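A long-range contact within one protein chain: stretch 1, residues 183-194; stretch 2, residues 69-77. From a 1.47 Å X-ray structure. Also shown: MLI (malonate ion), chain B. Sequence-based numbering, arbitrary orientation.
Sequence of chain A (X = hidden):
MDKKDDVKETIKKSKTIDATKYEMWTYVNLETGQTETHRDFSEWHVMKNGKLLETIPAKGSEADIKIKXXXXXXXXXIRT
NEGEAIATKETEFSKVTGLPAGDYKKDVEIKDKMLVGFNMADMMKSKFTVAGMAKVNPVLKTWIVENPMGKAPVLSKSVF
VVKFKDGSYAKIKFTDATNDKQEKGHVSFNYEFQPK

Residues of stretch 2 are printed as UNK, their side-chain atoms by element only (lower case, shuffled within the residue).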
# COMPACT_ATOMS: atom_id res chain seq x y z
N GLU A 183 8.18 -13.07 9.49
CA GLU A 183 6.78 -13.20 9.00
C GLU A 183 6.51 -12.09 7.96
O GLU A 183 6.68 -10.91 8.28
CB GLU A 183 5.75 -13.13 10.13
CG GLU A 183 4.31 -13.32 9.63
CD GLU A 183 3.23 -13.16 10.67
OE1 GLU A 183 3.46 -12.54 11.72
OE2 GLU A 183 2.09 -13.56 10.37
N LYS A 184 6.15 -12.48 6.74
CA LYS A 184 5.87 -11.49 5.66
C LYS A 184 4.61 -10.68 5.92
O LYS A 184 3.60 -11.19 6.40
CB LYS A 184 5.74 -12.18 4.28
CG LYS A 184 6.97 -12.88 3.79
CD LYS A 184 6.80 -13.36 2.35
CE LYS A 184 8.03 -14.13 1.91
NZ LYS A 184 8.04 -14.51 0.48
N GLY A 185 4.65 -9.38 5.57
CA GLY A 185 3.47 -8.49 5.67
C GLY A 185 3.52 -7.44 6.77
O GLY A 185 2.57 -6.67 6.93
N HIS A 186 4.61 -7.42 7.54
CA HIS A 186 4.87 -6.37 8.52
C HIS A 186 5.74 -5.35 7.80
O HIS A 186 6.95 -5.56 7.59
CB HIS A 186 5.52 -6.92 9.78
CG HIS A 186 4.68 -7.91 10.52
ND1 HIS A 186 3.74 -7.53 11.47
CD2 HIS A 186 4.65 -9.26 10.49
CE1 HIS A 186 3.15 -8.61 11.95
NE2 HIS A 186 3.67 -9.67 11.36
N VAL A 187 5.10 -4.26 7.35
CA VAL A 187 5.71 -3.29 6.47
C VAL A 187 6.19 -2.09 7.26
O VAL A 187 5.37 -1.41 7.89
CB VAL A 187 4.71 -2.86 5.37
CG1 VAL A 187 5.30 -1.80 4.46
CG2 VAL A 187 4.25 -4.08 4.57
N SER A 188 7.51 -1.82 7.23
CA SER A 188 8.12 -0.65 7.94
C SER A 188 8.71 0.35 6.96
O SER A 188 9.27 -0.04 5.94
CB SER A 188 9.20 -1.11 8.94
OG SER A 188 8.66 -1.92 9.96
N PHE A 189 8.55 1.67 7.25
CA PHE A 189 9.14 2.71 6.44
C PHE A 189 9.46 3.93 7.28
O PHE A 189 8.81 4.17 8.30
CB PHE A 189 8.19 3.11 5.27
CG PHE A 189 6.77 3.38 5.70
CD1 PHE A 189 5.86 2.35 5.84
CD2 PHE A 189 6.34 4.68 5.98
CE1 PHE A 189 4.54 2.60 6.26
CE2 PHE A 189 5.03 4.94 6.38
CZ PHE A 189 4.13 3.90 6.52
N ASN A 190 10.46 4.68 6.82
CA ASN A 190 10.76 6.01 7.34
C ASN A 190 10.17 7.01 6.36
O ASN A 190 10.10 6.75 5.16
CB ASN A 190 12.29 6.19 7.44
CG ASN A 190 12.94 5.21 8.40
OD1 ASN A 190 12.30 4.69 9.32
ND2 ASN A 190 14.23 4.96 8.19
N TYR A 191 9.72 8.18 6.84
CA TYR A 191 9.24 9.22 5.94
C TYR A 191 9.51 10.66 6.42
O TYR A 191 9.72 10.87 7.61
CB TYR A 191 7.74 9.04 5.62
CG TYR A 191 6.81 9.23 6.77
CD1 TYR A 191 6.49 8.18 7.62
CD2 TYR A 191 6.23 10.48 7.03
CE1 TYR A 191 5.59 8.36 8.68
CE2 TYR A 191 5.38 10.66 8.08
CZ TYR A 191 5.05 9.62 8.89
OH TYR A 191 4.17 9.81 9.92
N GLU A 192 9.47 11.59 5.48
CA GLU A 192 9.50 13.04 5.77
C GLU A 192 8.31 13.68 5.02
O GLU A 192 8.31 13.75 3.79
CB GLU A 192 10.86 13.65 5.36
CG GLU A 192 12.05 12.99 6.06
CD GLU A 192 13.37 13.75 5.93
OE1 GLU A 192 13.48 14.66 5.09
OE2 GLU A 192 14.32 13.40 6.68
N PHE A 193 7.30 14.12 5.77
CA PHE A 193 6.03 14.66 5.23
C PHE A 193 6.02 16.19 5.36
O PHE A 193 6.26 16.67 6.45
CB PHE A 193 4.86 14.08 6.03
CG PHE A 193 3.50 14.60 5.64
CD1 PHE A 193 2.75 14.00 4.63
CD2 PHE A 193 2.94 15.67 6.31
CE1 PHE A 193 1.50 14.47 4.27
CE2 PHE A 193 1.68 16.14 5.97
CZ PHE A 193 0.96 15.55 4.94
N GLN A 194 5.74 16.88 4.25
CA GLN A 194 5.57 18.35 4.24
C GLN A 194 4.06 18.74 4.25
O GLN A 194 3.43 18.64 3.20
CB GLN A 194 6.25 18.93 3.00
CG GLN A 194 6.13 20.46 2.88
CD GLN A 194 6.64 21.19 4.12
OE1 GLN A 194 7.83 21.19 4.40
NE2 GLN A 194 5.72 21.79 4.89
N UNK A 69 -6.50 10.38 5.48
CA UNK A 69 -5.40 9.44 5.20
C UNK A 69 -4.73 9.72 3.85
O UNK A 69 -5.30 10.37 2.97
c UNK A 69 -5.66 5.81 1.22
c UNK A 69 -6.91 5.71 0.58
c UNK A 69 -5.53 6.40 2.46
c UNK A 69 -6.91 7.61 4.31
c UNK A 69 -7.93 6.82 2.41
c UNK A 69 -8.06 6.21 1.15
n UNK A 69 -8.87 7.41 3.22
c UNK A 69 -8.26 7.87 4.35
c UNK A 69 -5.89 7.98 5.34
c UNK A 69 -6.68 6.93 3.07
N UNK A 70 -3.48 9.22 3.72
CA UNK A 70 -2.62 9.50 2.61
C UNK A 70 -2.24 8.26 1.79
O UNK A 70 -2.28 8.30 0.56
c UNK A 70 -2.00 12.68 3.38
c UNK A 70 -2.03 12.77 5.57
c UNK A 70 -1.67 11.45 3.85
n UNK A 70 -1.70 11.54 5.22
n UNK A 70 -2.22 13.47 4.48
c UNK A 70 -1.37 10.18 3.13
N UNK A 71 -1.83 7.19 2.48
CA UNK A 71 -1.51 5.91 1.82
C UNK A 71 -2.23 4.76 2.53
O UNK A 71 -2.66 4.90 3.67
c UNK A 71 0.02 5.61 1.74
c UNK A 71 0.76 6.72 0.96
c UNK A 71 2.06 4.84 3.03
c UNK A 71 0.65 5.40 3.11
N UNK A 72 -2.43 3.64 1.82
CA UNK A 72 -3.03 2.42 2.39
C UNK A 72 -2.30 1.19 1.89
O UNK A 72 -1.80 1.17 0.76
c UNK A 72 -4.50 2.33 2.08
N UNK A 73 -2.23 0.18 2.76
CA UNK A 73 -1.39 -1.00 2.56
C UNK A 73 -2.25 -2.28 2.73
O UNK A 73 -3.00 -2.42 3.71
c UNK A 73 0.72 -2.22 3.30
c UNK A 73 -0.19 -0.99 3.54
c UNK A 73 0.62 0.32 3.42
c UNK A 73 1.79 0.40 4.38
N UNK A 74 -2.14 -3.20 1.75
CA UNK A 74 -2.75 -4.53 1.77
C UNK A 74 -1.65 -5.50 1.36
O UNK A 74 -1.21 -5.45 0.24
n UNK A 74 -3.68 -6.71 -0.66
c UNK A 74 -4.28 -6.04 0.39
c UNK A 74 -5.21 -6.89 0.88
c UNK A 74 -3.92 -4.63 0.79
c UNK A 74 -4.20 -7.91 -0.78
n UNK A 74 -5.14 -8.04 0.14
N UNK A 75 -1.22 -6.40 2.27
CA UNK A 75 -0.04 -7.22 1.98
C UNK A 75 1.10 -6.32 1.46
O UNK A 75 1.47 -5.42 2.21
c UNK A 75 -0.93 -10.34 2.64
c UNK A 75 0.97 -11.92 2.98
c UNK A 75 -1.44 -9.35 1.56
n UNK A 75 0.56 -12.23 4.19
n UNK A 75 2.09 -12.45 2.51
c UNK A 75 -0.40 -8.36 1.03
n UNK A 75 0.30 -11.02 2.23
N UNK A 76 1.66 -6.53 0.26
CA UNK A 76 2.72 -5.63 -0.26
C UNK A 76 2.18 -4.64 -1.29
O UNK A 76 2.96 -3.89 -1.92
c UNK A 76 4.68 -6.95 1.59
c UNK A 76 3.92 -6.42 -0.81
c UNK A 76 5.38 -7.72 2.50
c UNK A 76 5.35 -8.40 -0.20
c UNK A 76 6.05 -9.19 0.73
c UNK A 76 6.06 -8.85 2.04
c UNK A 76 4.66 -7.26 0.23
N UNK A 77 0.86 -4.64 -1.47
CA UNK A 77 0.18 -3.64 -2.34
C UNK A 77 0.05 -2.30 -1.60
O UNK A 77 -0.38 -2.25 -0.44
c UNK A 77 -1.23 -4.11 -2.69
c UNK A 77 -1.26 -5.48 -3.31
o UNK A 77 -0.68 -5.64 -4.40
o UNK A 77 -1.89 -6.40 -2.74
C1 MLI B . 4.07 -16.65 1.90
C2 MLI B . 5.42 -16.81 1.25
C3 MLI B . 4.18 -15.92 3.21
O6 MLI B . 5.75 -16.08 0.32
O7 MLI B . 6.19 -17.71 1.68
O8 MLI B . 3.26 -15.13 3.57
O9 MLI B . 5.19 -16.12 3.92
O HOH W 1 2.48 -13.70 5.89

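Position 69 carries ten side-chain atoms: one carbon, then fused five- and six-membered rings holding eight carbons and one nitrogen. All are out of reach of stretch 1. The indole identifies Trp 69, buried but not part of this contact.

Position 70 has one carbon and a five-membered ring of three carbons and two nitrogens, an imidazole whose face meets the edge of Phe 193. This is His 70. The centroids of the Phe 193 and His 70 rings lie 5.0 Å apart with planes at 56°, and Phe 193 CZ sits 3.8 Å from His 70 NE2. His 70 ND1 is hydrogen-bonded elsewhere in the structure.

Position 71 shows four carbons, forked at the first, with one arm two carbons long. Its CA-to-CB bond points toward stretch 1, and the end of the longer arm packs on the Phe 189 ring. It is Ile 71, with CD1 4.2 Å from Phe 189 CZ.

Position 72 has a single side-chain carbon, out of reach of stretch 1. It is Ala 72, a position where the strand turns its side chain elsewhere.

Position 73 repeats the forked four-carbon pattern of 71 and again points toward stretch 1, as alternation along a strand predicts; the end of its longer arm touches both Phe 189 and Val 187. This is Ile 73. Its chi1 is m where that of Ile 71 is p, and Ile 73 CD1 lies 4.0 Å from Phe 189 CE1 and 4.1 Å from Val 187 CG1.

Position 74 has one carbon and another ring of three carbons and two nitrogens, out of reach of stretch 1. In His 74 the ring serves its own stretch, hydrogen-bonding to position 77 across a type II' turn.

Position 75 has three carbons, a nitrogen, then a carbon bearing two more nitrogens, a guanidinium. CA-to-CB points away, but the end of the chain comes back toward Lys 184. This is Arg 75, and three successive m rotamers make that return. Arg 75 NH1 and Lys 184 O, 3.9 Å apart, are not directly hydrogen-bonded; a water bridges them, accepting from NH1 and donating to that oxygen.

Position 76 has one carbon and a ring of six carbons, which lies by Gly 185 and Lys 184 and meets Val 187 at its edge. It is Phe 76. Its CE1 lies 3.6 Å from Gly 185 N, and its CZ 4.0 Å from Lys 184 CB, while Val 187 CG2 is the atom at the ring edge.

Position 77 has two carbons, the second carrying two oxygens, out of reach of stretch 1: Asp 77, whose OD2 accepts from His 74 ND1 at 2.8 Å.

The contact is built from side-chain packing, with no direct hydrogen bond across it. The strands run at 157°, their axes no closer than 9.2 Å, so apolar side chains fill the gap: Val 187 and Phe 189 against Ile 71, Ile 73 and Phe 76. At the turn end Gly 185 has backbone angles that call for glycine, and polar groups join the Phe 76 packing. A malonate, probably from the crystallisation liquor, accepts from both Lys 184 NZ and Arg 75 NH2.

Stretch 2, residues 69-77: WHIAIHRFD
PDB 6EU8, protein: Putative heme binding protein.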